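Local coordinates for protein eukaryotic translation initiation factor 2A (Schizosaccharomyces pombe, PDB 3WJ9) that probably directs initiator methionyl-tRNA to the 40S ribosomal subunit in a codon-dependent manner, during early translation of a small number of specific mRNAs, at residues A[6-10]-A[37-42]; A[48-52]-A[78-82]; A[139-143]-A[168-173]; A[290-294]-A[306-312]; A[322-326]-A[337-342]. The contacts are given in a common frame with arbitrary orientation. Residues are numbered along the deposited sequence.

How the contacts relate
All five contacts belong to one nine-bladed β-propeller, the N-terminal part of eIF2A. Contacts 1, 2 and 3 join facing sheets of successive blades, pairing the second strand of one with the innermost strand of the next at axis separations near 8 Å. Contacts 4 and 5 are hairpins within a blade. Contacts 1 and 2 share the sheet of strands 37-42 and 48-53; their centres lie about 9 Å apart and Asn39 O is 2.8 Å from Ala52 N. Contacts 4 and 5, centres about 14 Å apart, come from adjacent blades and are bridged by Arg312 NH2 to Asp337 OD2 at 2.6 Å. Contact 3 stands alone, its centre about 21 Å from that of contact 2.

Contact 1: residues A[6-10]-A[37-42]; sequences QFAYR and ARNACY
Residues 6-10 and 37-42 are strands from two different sheets, extended except at Arg38, whose psi of -11° forms a bulge, laid face to face and running almost antiparallel (169°) with their axes 8.0 Å apart. Ala8 lies opposite Cys41 (CA-CA 8.3 Å) and Arg10 opposite Ala40 (7.4 Å), too far for backbone pairing, so side chains span the gap. At one end Tyr42, with chi1 at -81°, donates from its OH to Gln6 OE1 at 3.0 Å. Gln6 is fully extended (t, t), and its NE2 donates to Thr62 O. The CB of Ala8 packs beside this bond, 3.4 Å from Tyr42 OH and 3.5 Å from Tyr42 CE2. At the other end Arg10 (t, t, p) lays one face of its guanidinium on the Arg38-Asn39 peptide, with NH1 3.2 Å from Arg38 C and NE 3.5 Å from Asn39 N. Its NH1 makes a weak hydrogen bond to Ala37 O (3.4 Å), whereas NH2 finds a stronger partner in Gln403 OE1. The peptide it covers belongs to a classic β bulge, in which Arg38 and Asn39 both face Ala52. Such face-to-face stacking is characteristic of adjacent β-propeller blades. Strand 6-11 sits between strands 15-19 and 401-406, so the blade that closes the ring unites both chain ends, and it packs here on the innermost strand, 37-42, of the sheet that continues with 48-53.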
# COMPACT_ATOMS: atom_id res chain seq x y z
N GLN A 6 4.32 11.45 -15.15
CA GLN A 6 3.18 10.64 -15.60
C GLN A 6 2.32 10.14 -14.45
O GLN A 6 2.82 9.77 -13.39
CB GLN A 6 3.66 9.44 -16.43
CG GLN A 6 2.52 8.61 -17.03
CD GLN A 6 2.99 7.35 -17.74
OE1 GLN A 6 2.32 6.32 -17.70
NE2 GLN A 6 4.13 7.44 -18.41
N PHE A 7 1.01 10.15 -14.68
CA PHE A 7 0.05 9.52 -13.78
C PHE A 7 -0.96 8.74 -14.61
O PHE A 7 -1.05 8.93 -15.82
CB PHE A 7 -0.64 10.55 -12.89
CG PHE A 7 -1.47 11.55 -13.66
CD1 PHE A 7 -0.92 12.74 -14.10
CD2 PHE A 7 -2.81 11.30 -13.92
CE1 PHE A 7 -1.67 13.66 -14.80
CE2 PHE A 7 -3.57 12.22 -14.62
CZ PHE A 7 -3.00 13.40 -15.06
N ALA A 8 -1.72 7.86 -13.96
CA ALA A 8 -2.76 7.11 -14.64
C ALA A 8 -4.14 7.54 -14.15
O ALA A 8 -4.27 8.08 -13.06
CB ALA A 8 -2.57 5.62 -14.42
N TYR A 9 -5.16 7.29 -14.97
CA TYR A 9 -6.53 7.58 -14.57
C TYR A 9 -7.47 6.52 -15.12
O TYR A 9 -7.23 5.96 -16.19
CB TYR A 9 -6.96 8.97 -15.04
CG TYR A 9 -7.22 9.07 -16.53
CD1 TYR A 9 -6.20 9.35 -17.42
CD2 TYR A 9 -8.50 8.88 -17.05
CE1 TYR A 9 -6.43 9.44 -18.78
CE2 TYR A 9 -8.74 8.96 -18.41
CZ TYR A 9 -7.71 9.24 -19.27
OH TYR A 9 -7.94 9.33 -20.62
N ARG A 10 -8.54 6.26 -14.38
CA ARG A 10 -9.59 5.37 -14.86
C ARG A 10 -10.95 5.88 -14.41
O ARG A 10 -11.28 5.81 -13.23
CB ARG A 10 -9.36 3.94 -14.36
CG ARG A 10 -10.39 2.95 -14.88
CD ARG A 10 -10.15 1.56 -14.32
NE ARG A 10 -10.30 1.52 -12.87
CZ ARG A 10 -11.45 1.28 -12.24
NH1 ARG A 10 -12.56 1.06 -12.94
NH2 ARG A 10 -11.50 1.26 -10.92
N ALA A 37 -12.66 -0.89 -18.56
CA ALA A 37 -11.75 -1.27 -17.49
C ALA A 37 -12.47 -1.21 -16.14
O ALA A 37 -13.36 -0.39 -15.94
CB ALA A 37 -10.53 -0.37 -17.48
N ARG A 38 -12.06 -2.08 -15.22
CA ARG A 38 -12.69 -2.16 -13.91
C ARG A 38 -11.67 -1.98 -12.79
O ARG A 38 -12.03 -1.81 -11.63
CB ARG A 38 -13.40 -3.51 -13.73
CG ARG A 38 -12.48 -4.71 -13.86
CD ARG A 38 -13.20 -5.99 -13.48
NE ARG A 38 -14.27 -6.32 -14.41
CZ ARG A 38 -15.17 -7.27 -14.20
NH1 ARG A 38 -15.14 -7.99 -13.08
NH2 ARG A 38 -16.11 -7.51 -15.10
N ASN A 39 -10.39 -2.01 -13.16
CA ASN A 39 -9.31 -1.87 -12.20
C ASN A 39 -8.01 -1.51 -12.91
O ASN A 39 -7.90 -1.70 -14.12
CB ASN A 39 -9.14 -3.17 -11.40
CG ASN A 39 -8.31 -2.97 -10.15
OD1 ASN A 39 -8.16 -1.86 -9.66
ND2 ASN A 39 -7.78 -4.07 -9.61
N ALA A 40 -7.04 -0.98 -12.16
CA ALA A 40 -5.75 -0.60 -12.73
C ALA A 40 -4.69 -0.40 -11.65
O ALA A 40 -5.01 -0.12 -10.50
CB ALA A 40 -5.89 0.67 -13.56
N CYS A 41 -3.42 -0.55 -12.03
CA CYS A 41 -2.30 -0.35 -11.10
C CYS A 41 -0.94 -0.25 -11.79
O CYS A 41 -0.77 -0.67 -12.94
CB CYS A 41 -2.26 -1.49 -10.07
SG CYS A 41 -1.91 -3.13 -10.75
N TYR A 42 0.03 0.32 -11.07
CA TYR A 42 1.42 0.38 -11.53
C TYR A 42 2.28 -0.64 -10.80
O TYR A 42 1.98 -1.02 -9.66
CB TYR A 42 2.01 1.78 -11.30
CG TYR A 42 1.67 2.83 -12.34
CD1 TYR A 42 2.19 2.76 -13.62
CD2 TYR A 42 0.86 3.90 -12.02
CE1 TYR A 42 1.89 3.73 -14.57
CE2 TYR A 42 0.55 4.87 -12.95
CZ TYR A 42 1.06 4.78 -14.23
OH TYR A 42 0.76 5.75 -15.16

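Contact 2: residues A[48-52]-A[78-82]; sequences LFAYA and ELGFS
Two neighbouring β-propeller blades meet here, the second strand of one (48-52) facing the innermost strand of the next (78-81), which belongs to the first WD repeat. Both are extended and run nearly antiparallel at 166°, axes 8.1 Å apart, with Ala52 opposite Leu79 (CA-CA 7.9 Å). The fit is one of large knobs against a low surface. Leu48, Ala50 and Ala52 point their CB atoms toward the partner, and the two alanines leave shallow hollows that the bulky residues of the other strand fill. Phe81, with chi1 at -84° and chi2 at -81°, pushes its ring between Leu48 and Ala50: its CE2 is 3.7 Å from Ala50 CB and its CZ 3.9 Å from Leu48 CB. Leu79 (m, t) forms the second knob and covers the surface from Ala50 to Ala52. Between these two projections lies Gly80, which makes no contact. Phe49 and Tyr51 turn away from the interface and pack on the preceding blade at Ile15. Cys41, of the strand beside 48-53, touches both Leu79 and Phe81 and so extends the same apolar interface. At the Ala52 end the CD1 methyl of Leu79 lies 3.7 Å from Ala52 CB and 4.1 Å from Tyr51 C.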
# COMPACT_ATOMS: atom_id res chain seq x y z
N LEU A 48 5.81 -0.69 -15.45
CA LEU A 48 4.69 -1.38 -16.08
C LEU A 48 3.33 -0.84 -15.63
O LEU A 48 3.21 -0.23 -14.56
CB LEU A 48 4.76 -2.88 -15.79
CG LEU A 48 5.94 -3.65 -16.40
CD1 LEU A 48 5.86 -5.13 -16.04
CD2 LEU A 48 5.97 -3.46 -17.90
N PHE A 49 2.32 -1.07 -16.46
CA PHE A 49 0.95 -0.66 -16.16
C PHE A 49 -0.03 -1.78 -16.50
O PHE A 49 -0.00 -2.31 -17.61
CB PHE A 49 0.59 0.62 -16.92
CG PHE A 49 -0.86 1.01 -16.81
CD1 PHE A 49 -1.32 1.67 -15.68
CD2 PHE A 49 -1.75 0.73 -17.83
CE1 PHE A 49 -2.66 2.03 -15.57
CE2 PHE A 49 -3.08 1.08 -17.73
CZ PHE A 49 -3.53 1.74 -16.60
N ALA A 50 -0.89 -2.12 -15.55
CA ALA A 50 -1.87 -3.18 -15.76
C ALA A 50 -3.28 -2.67 -15.48
O ALA A 50 -3.51 -1.97 -14.50
CB ALA A 50 -1.56 -4.38 -14.88
N TYR A 51 -4.23 -3.04 -16.34
CA TYR A 51 -5.62 -2.72 -16.09
C TYR A 51 -6.50 -3.93 -16.37
O TYR A 51 -6.22 -4.72 -17.27
CB TYR A 51 -6.07 -1.52 -16.92
CG TYR A 51 -6.03 -1.73 -18.41
CD1 TYR A 51 -4.89 -1.43 -19.15
CD2 TYR A 51 -7.13 -2.23 -19.09
CE1 TYR A 51 -4.85 -1.62 -20.51
CE2 TYR A 51 -7.10 -2.43 -20.46
CZ TYR A 51 -5.96 -2.12 -21.16
OH TYR A 51 -5.91 -2.31 -22.52
N ALA A 52 -7.57 -4.06 -15.60
CA ALA A 52 -8.44 -5.22 -15.70
C ALA A 52 -9.75 -4.88 -16.39
O ALA A 52 -10.39 -3.88 -16.07
CB ALA A 52 -8.70 -5.80 -14.32
N GLU A 78 -9.03 -7.53 -8.13
CA GLU A 78 -7.81 -6.97 -7.57
C GLU A 78 -6.57 -7.38 -8.37
O GLU A 78 -6.52 -8.47 -8.94
CB GLU A 78 -7.65 -7.39 -6.11
CG GLU A 78 -8.92 -7.27 -5.29
CD GLU A 78 -8.77 -6.35 -4.09
OE1 GLU A 78 -7.78 -5.60 -4.04
OE2 GLU A 78 -9.66 -6.37 -3.21
N LEU A 79 -5.58 -6.50 -8.40
CA LEU A 79 -4.34 -6.74 -9.13
C LEU A 79 -3.15 -6.33 -8.26
O LEU A 79 -3.29 -5.46 -7.40
CB LEU A 79 -4.33 -5.98 -10.46
CG LEU A 79 -5.48 -6.24 -11.44
CD1 LEU A 79 -5.46 -5.22 -12.57
CD2 LEU A 79 -5.41 -7.65 -12.00
N GLY A 80 -2.00 -6.95 -8.48
CA GLY A 80 -0.82 -6.65 -7.69
C GLY A 80 0.48 -7.04 -8.35
O GLY A 80 0.64 -8.17 -8.81
N PHE A 81 1.42 -6.10 -8.39
CA PHE A 81 2.75 -6.35 -8.93
C PHE A 81 3.71 -6.77 -7.83
O PHE A 81 3.69 -6.22 -6.73
CB PHE A 81 3.29 -5.10 -9.63
CG PHE A 81 2.83 -4.94 -11.05
CD1 PHE A 81 3.45 -5.63 -12.08
CD2 PHE A 81 1.80 -4.08 -11.36
CE1 PHE A 81 3.04 -5.47 -13.39
CE2 PHE A 81 1.38 -3.91 -12.66
CZ PHE A 81 2.00 -4.61 -13.68
N SER A 82 4.55 -7.75 -8.13
CA SER A 82 5.67 -8.10 -7.26
C SER A 82 6.69 -6.96 -7.34
O SER A 82 6.72 -6.24 -8.33
CB SER A 82 6.27 -9.44 -7.69
OG SER A 82 6.73 -9.39 -9.03

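Contact 3: residues A[139-143]-A[168-173]; sequences AARLV and ISDFAL
Leu142, Phe171 and Ala140 bury the most surface where residues 139-143 lie against 168-173. The two strands, 139-143 and 170-173, are extended and nearly antiparallel (172°), with axes 8.4 Å apart; the CA atoms of Ala140 and Leu173 lie 8.2 Å apart, those of Leu142 and Asp170 7.7 Å. Leu142, in the t, p rotamer, spreads over the bend that precedes strand 170-173: its CD1 is 3.7 Å from Ile168 CG2 and its CD2 3.5 Å from Ser169 O. The bend comes from Ser169, whose psi of -47° breaks the extended conformation. Phe171, with chi1 at 79°, sets its ring between Leu142 and Ala140, with CE1 3.7 Å from Leu142 CB and CE2 3.6 Å from Ala140 CB. The small Ala140 also receives Leu173, CB to CD1 3.8 Å. Arg141 points away and makes a cation-pi contact with Phe120. This is blade-to-blade β-propeller stacking, a second strand against the next blade's innermost one. Gln131, on inner strand 131-132 of the blade holding 138-143, reaches across to hydrogen-bond Leu173 N and Phe171 O. The segments themselves meet almost wholly through hydrocarbon, so adhesion rests on shape and burial, while Gln131 adds polar linkage.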
# COMPACT_ATOMS: atom_id res chain seq x y z
N ALA A 139 8.48 -15.60 -1.75
CA ALA A 139 7.06 -15.27 -1.64
C ALA A 139 6.47 -15.92 -0.39
O ALA A 139 7.04 -16.86 0.15
CB ALA A 139 6.31 -15.71 -2.88
N ALA A 140 5.32 -15.42 0.06
CA ALA A 140 4.74 -15.91 1.31
C ALA A 140 3.22 -16.01 1.28
O ALA A 140 2.52 -15.04 0.99
CB ALA A 140 5.18 -15.01 2.46
N ARG A 141 2.72 -17.20 1.60
CA ARG A 141 1.29 -17.48 1.67
C ARG A 141 0.91 -17.71 3.13
O ARG A 141 1.77 -17.97 3.97
CB ARG A 141 0.94 -18.70 0.81
CG ARG A 141 -0.54 -19.00 0.65
CD ARG A 141 -0.73 -20.43 0.17
NE ARG A 141 -2.13 -20.79 -0.05
CZ ARG A 141 -2.53 -22.02 -0.37
NH1 ARG A 141 -1.65 -23.00 -0.49
NH2 ARG A 141 -3.82 -22.27 -0.55
N LEU A 142 -0.38 -17.60 3.45
CA LEU A 142 -0.84 -17.79 4.82
C LEU A 142 -1.84 -18.93 4.95
O LEU A 142 -2.94 -18.88 4.40
CB LEU A 142 -1.45 -16.51 5.35
CG LEU A 142 -2.10 -16.63 6.73
CD1 LEU A 142 -1.06 -16.99 7.79
CD2 LEU A 142 -2.79 -15.33 7.06
N VAL A 143 -1.44 -19.95 5.69
CA VAL A 143 -2.33 -21.06 5.99
C VAL A 143 -2.69 -20.98 7.47
O VAL A 143 -1.93 -20.40 8.26
CB VAL A 143 -1.68 -22.42 5.66
CG1 VAL A 143 -2.73 -23.51 5.55
CG2 VAL A 143 -0.92 -22.31 4.35
N ILE A 168 -1.51 -18.93 13.86
CA ILE A 168 -1.24 -17.65 13.22
C ILE A 168 -2.49 -17.04 12.59
O ILE A 168 -3.12 -17.67 11.74
CB ILE A 168 -0.19 -17.78 12.10
CG1 ILE A 168 1.16 -18.21 12.66
CG2 ILE A 168 -0.08 -16.47 11.33
CD1 ILE A 168 2.07 -18.87 11.63
N SER A 169 -2.81 -15.80 12.95
CA SER A 169 -3.92 -15.08 12.29
C SER A 169 -3.52 -14.15 11.13
O SER A 169 -4.13 -14.18 10.06
CB SER A 169 -4.72 -14.29 13.33
OG SER A 169 -5.56 -13.33 12.71
N ASP A 170 -2.49 -13.33 11.34
CA ASP A 170 -1.87 -12.50 10.30
C ASP A 170 -0.35 -12.40 10.44
O ASP A 170 0.21 -12.66 11.50
CB ASP A 170 -2.47 -11.10 10.31
CG ASP A 170 -3.98 -11.11 10.34
OD1 ASP A 170 -4.58 -12.10 9.87
OD2 ASP A 170 -4.58 -10.12 10.84
N PHE A 171 0.31 -11.99 9.35
CA PHE A 171 1.76 -11.85 9.30
C PHE A 171 2.18 -10.68 8.40
O PHE A 171 1.35 -10.13 7.68
CB PHE A 171 2.40 -13.14 8.80
CG PHE A 171 2.32 -13.31 7.31
CD1 PHE A 171 1.10 -13.53 6.69
CD2 PHE A 171 3.45 -13.23 6.52
CE1 PHE A 171 1.01 -13.68 5.32
CE2 PHE A 171 3.37 -13.37 5.15
CZ PHE A 171 2.15 -13.60 4.55
N ALA A 172 3.46 -10.32 8.43
CA ALA A 172 3.99 -9.27 7.56
C ALA A 172 5.50 -9.41 7.36
O ALA A 172 6.26 -9.51 8.32
CB ALA A 172 3.66 -7.89 8.13
N LEU A 173 5.92 -9.41 6.10
CA LEU A 173 7.34 -9.58 5.75
C LEU A 173 8.15 -8.31 6.02
O LEU A 173 7.60 -7.26 6.35
CB LEU A 173 7.48 -9.98 4.29
CG LEU A 173 7.68 -11.47 3.98
CD1 LEU A 173 6.66 -12.31 4.72
CD2 LEU A 173 7.60 -11.73 2.49

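Contact 4: residues A[290-294]-A[306-312]; sequences MPAKT and IIPPAPR
The outer β-hairpin of a propeller blade, strands 292-297 and 303-310 at the junction of the second and third WD repeats, supplies this contact. The strand axes approach to 4.3 Å and run antiparallel at 168°. Thr294 and Ile307 form a hydrogen-bonded pair (CA-CA 4.8 Å), joined by Thr294 N to Ile307 O at 2.9 Å and Ile307 N to Thr294 O at 2.6 Å. Farther along, Ala310 N donates to Ala292 O at 3.0 Å. The intervening Pro308 and Pro309 have no amide hydrogen to give, and Pro309 CA adds a CA-H...O contact to the same Ala292 O (3.5 Å). A cis peptide precedes Pro291, whose CG rests 3.7 Å from Pro309 CB. Lys293 (t, t, m, t) extends alongside the partner strand, its CG 3.1 Å from Ile307 O and its CD 3.6 Å from Ile306 CG2. Met290, present as selenomethionine, brings SE to 3.6 Å from Arg312 O. Pro311 centres an inverse gamma turn, closed by a weak bond from Arg312 N to Ala310 O (2.6 Å), and the chain then leaves for the next blade, where Arg312 forms a salt bridge with Asp337 and Thr294 and Ile307 touch Leu326. Regular pairing therefore holds at Thr294-Ile307, while toward the exit, where prolines withdraw donors, ring packing and a CA-H...O contact accompany the Ala310 N to Ala292 O bond.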
# COMPACT_ATOMS: atom_id res chain seq x y z
N MSE A 290 -10.96 14.61 17.64
CA MSE A 290 -10.71 15.84 16.90
C MSE A 290 -11.00 17.07 17.71
O MSE A 290 -11.90 17.01 18.57
CB MSE A 290 -11.65 15.88 15.69
CG MSE A 290 -11.74 14.52 15.02
SE MSE A 290 -10.41 14.44 13.57
CE MSE A 290 -11.17 12.92 12.59
N PRO A 291 -10.26 18.16 17.50
CA PRO A 291 -9.24 18.28 16.45
C PRO A 291 -7.99 17.48 16.79
O PRO A 291 -7.42 17.65 17.87
CB PRO A 291 -8.96 19.78 16.41
CG PRO A 291 -9.28 20.26 17.78
CD PRO A 291 -10.45 19.43 18.23
N ALA A 292 -7.58 16.61 15.88
CA ALA A 292 -6.51 15.67 16.16
C ALA A 292 -5.15 16.35 16.20
O ALA A 292 -4.80 17.12 15.30
CB ALA A 292 -6.51 14.55 15.14
N LYS A 293 -4.39 16.08 17.25
CA LYS A 293 -3.03 16.56 17.35
C LYS A 293 -2.13 15.62 16.54
O LYS A 293 -2.54 14.52 16.19
CB LYS A 293 -2.58 16.64 18.81
CG LYS A 293 -1.28 17.41 19.01
CD LYS A 293 -0.70 17.25 20.40
CE LYS A 293 -1.49 18.03 21.44
NZ LYS A 293 -0.77 18.00 22.74
N THR A 294 -0.91 16.07 16.24
CA THR A 294 0.03 15.26 15.47
C THR A 294 1.44 15.36 16.05
O THR A 294 1.89 16.44 16.42
CB THR A 294 0.05 15.70 13.99
OG1 THR A 294 -1.28 15.62 13.45
CG2 THR A 294 0.98 14.81 13.17
N ILE A 306 5.47 18.70 17.37
CA ILE A 306 4.11 18.54 17.86
C ILE A 306 3.18 19.50 17.12
O ILE A 306 3.10 20.68 17.45
CB ILE A 306 4.01 18.80 19.38
CG1 ILE A 306 4.95 17.86 20.15
CG2 ILE A 306 2.58 18.62 19.87
CD1 ILE A 306 4.60 16.40 20.01
N ILE A 307 2.49 18.99 16.10
CA ILE A 307 1.54 19.79 15.34
C ILE A 307 0.23 19.92 16.12
O ILE A 307 -0.42 18.92 16.39
CB ILE A 307 1.26 19.19 13.95
CG1 ILE A 307 2.53 19.20 13.10
CG2 ILE A 307 0.15 19.97 13.25
CD1 ILE A 307 2.36 18.58 11.72
N PRO A 308 -0.17 21.15 16.41
CA PRO A 308 -1.32 21.44 17.28
C PRO A 308 -2.67 20.95 16.74
O PRO A 308 -2.87 20.91 15.53
CB PRO A 308 -1.32 22.96 17.37
CG PRO A 308 0.10 23.35 17.13
CD PRO A 308 0.62 22.36 16.13
N PRO A 309 -3.58 20.58 17.65
CA PRO A 309 -4.88 20.02 17.28
C PRO A 309 -5.51 20.73 16.08
O PRO A 309 -5.68 21.95 16.10
CB PRO A 309 -5.71 20.23 18.55
CG PRO A 309 -4.71 20.13 19.64
CD PRO A 309 -3.46 20.78 19.11
N ALA A 310 -5.85 19.96 15.05
CA ALA A 310 -6.45 20.48 13.83
C ALA A 310 -7.37 19.43 13.21
O ALA A 310 -7.19 18.24 13.46
CB ALA A 310 -5.36 20.90 12.84
N PRO A 311 -8.27 19.84 12.33
CA PRO A 311 -9.25 18.88 11.82
C PRO A 311 -8.59 18.03 10.76
O PRO A 311 -8.82 18.20 9.57
CB PRO A 311 -10.31 19.78 11.19
CG PRO A 311 -10.18 21.08 11.90
CD PRO A 311 -8.71 21.23 12.18
N ARG A 312 -7.76 17.10 11.22
CA ARG A 312 -6.99 16.23 10.34
C ARG A 312 -7.11 14.76 10.74
O ARG A 312 -7.22 14.44 11.92
CB ARG A 312 -5.52 16.66 10.35
CG ARG A 312 -5.30 18.16 10.21
CD ARG A 312 -5.65 18.66 8.81
NE ARG A 312 -5.22 20.04 8.60
CZ ARG A 312 -6.03 21.03 8.23
NH1 ARG A 312 -7.32 20.78 8.02
NH2 ARG A 312 -5.56 22.25 8.07

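Contact 5: residues A[322-326]-A[337-342]; sequences RYILL and DIFDAA
Strands 323-326 and 337-340 pair as an antiparallel β-hairpin, the second and third strands of a propeller blade in the third WD repeat. Their axes approach to 4.4 Å at 152°. Ile324-Phe339 (CA-CA 4.8 Å) and Leu326-Asp337 (5.1 Å) are hydrogen-bonded pairs; Tyr323-Asp340 (4.7 Å) and Leu325-Ile338 (4.5 Å) are non-hydrogen-bonded. Ile324 N to Phe339 O and Phe339 N to Ile324 O both measure 2.6 Å, Leu326 N to Asp337 O 2.8 Å and Asp337 N to Leu326 O 2.9 Å. Beyond the Tyr323-Asp340 pair Ala341 N donates to Arg322 O at 3.1 Å. One face carries Ile324, Leu326, Asp337 and Phe339: the Phe339 ring (chi1 m) turns its edge to Leu326, CE1 to CB 4.0 Å, and Asp337 is held by Arg312, at the exit from the preceding blade, and by Thr350. The other face carries Tyr323, Leu325, Ile338 and Asp340; Tyr323 and Leu325 also pack on Phe361 of the following blade. Phe339-Asp340 ends the third strand, the position of the Trp-Asp dipeptide in classic WD repeats. Asp340, with chi1 at -167°, receives a weak bond from Ala342 N on OD1 (2.7 Å). At the open end of the hairpin its OD2 forms a salt bridge: the extended Arg322 (t, t, t) brings NE to 3.0 Å from Asp340 OD2.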
# COMPACT_ATOMS: atom_id res chain seq x y z
N ARG A 322 11.43 15.27 3.01
CA ARG A 322 11.57 16.66 3.41
C ARG A 322 10.24 17.26 3.87
O ARG A 322 10.18 17.98 4.86
CB ARG A 322 12.15 17.51 2.27
CG ARG A 322 12.38 18.96 2.65
CD ARG A 322 12.63 19.84 1.44
NE ARG A 322 12.78 21.25 1.82
CZ ARG A 322 12.83 22.26 0.96
NH1 ARG A 322 12.73 22.03 -0.34
NH2 ARG A 322 12.97 23.50 1.40
N TYR A 323 9.18 16.95 3.13
CA TYR A 323 7.87 17.54 3.39
C TYR A 323 6.94 16.60 4.14
O TYR A 323 7.00 15.38 3.97
CB TYR A 323 7.22 17.97 2.08
CG TYR A 323 8.10 18.84 1.22
CD1 TYR A 323 8.45 20.12 1.63
CD2 TYR A 323 8.58 18.39 -0.00
CE1 TYR A 323 9.25 20.92 0.85
CE2 TYR A 323 9.38 19.19 -0.80
CZ TYR A 323 9.72 20.45 -0.36
OH TYR A 323 10.52 21.25 -1.14
N ILE A 324 6.08 17.17 4.97
CA ILE A 324 5.09 16.40 5.72
C ILE A 324 3.69 16.94 5.45
O ILE A 324 3.42 18.12 5.65
CB ILE A 324 5.39 16.42 7.23
CG1 ILE A 324 6.83 15.97 7.50
CG2 ILE A 324 4.40 15.54 7.98
CD1 ILE A 324 7.21 15.97 8.97
N LEU A 325 2.80 16.06 5.00
CA LEU A 325 1.44 16.46 4.65
C LEU A 325 0.46 16.13 5.77
O LEU A 325 0.58 15.10 6.44
CB LEU A 325 1.01 15.77 3.34
CG LEU A 325 -0.32 16.14 2.68
CD1 LEU A 325 -0.19 16.02 1.17
CD2 LEU A 325 -1.45 15.25 3.17
N LEU A 326 -0.52 17.00 5.97
CA LEU A 326 -1.54 16.78 6.99
C LEU A 326 -2.91 17.18 6.45
O LEU A 326 -3.16 18.36 6.19
CB LEU A 326 -1.21 17.55 8.27
CG LEU A 326 -2.04 17.19 9.50
CD1 LEU A 326 -1.93 15.71 9.81
CD2 LEU A 326 -1.64 18.02 10.70
N ASP A 337 -2.50 20.67 4.63
CA ASP A 337 -1.35 21.46 5.08
C ASP A 337 -0.06 20.71 4.77
O ASP A 337 -0.02 19.48 4.83
CB ASP A 337 -1.45 21.76 6.58
CG ASP A 337 -2.61 22.66 6.92
OD1 ASP A 337 -3.13 23.34 6.00
OD2 ASP A 337 -3.01 22.70 8.10
N ILE A 338 1.00 21.45 4.44
CA ILE A 338 2.29 20.84 4.16
C ILE A 338 3.39 21.48 5.01
O ILE A 338 3.63 22.69 4.95
CB ILE A 338 2.67 20.95 2.67
CG1 ILE A 338 1.69 20.14 1.82
CG2 ILE A 338 4.09 20.45 2.44
CD1 ILE A 338 2.02 20.13 0.35
N PHE A 339 4.06 20.65 5.81
CA PHE A 339 5.09 21.11 6.74
C PHE A 339 6.48 20.65 6.30
O PHE A 339 6.61 19.71 5.50
CB PHE A 339 4.78 20.62 8.15
CG PHE A 339 3.45 21.07 8.68
CD1 PHE A 339 2.29 20.35 8.39
CD2 PHE A 339 3.34 22.21 9.45
CE1 PHE A 339 1.07 20.77 8.87
CE2 PHE A 339 2.12 22.63 9.93
CZ PHE A 339 0.98 21.91 9.64
N ASP A 340 7.51 21.30 6.81
CA ASP A 340 8.88 21.06 6.38
C ASP A 340 9.78 20.68 7.55
O ASP A 340 10.09 21.52 8.39
CB ASP A 340 9.43 22.30 5.66
CG ASP A 340 10.72 22.03 4.91
OD1 ASP A 340 11.58 21.27 5.40
OD2 ASP A 340 10.88 22.58 3.80
N ALA A 341 10.20 19.42 7.59
CA ALA A 341 11.09 18.93 8.64
C ALA A 341 12.42 19.68 8.64
O ALA A 341 13.01 19.91 9.70
CB ALA A 341 11.33 17.44 8.46
N ALA A 342 12.89 20.07 7.46
CA ALA A 342 14.18 20.73 7.33
C ALA A 342 14.15 22.19 7.80
O ALA A 342 15.18 22.74 8.18
CB ALA A 342 14.67 20.64 5.89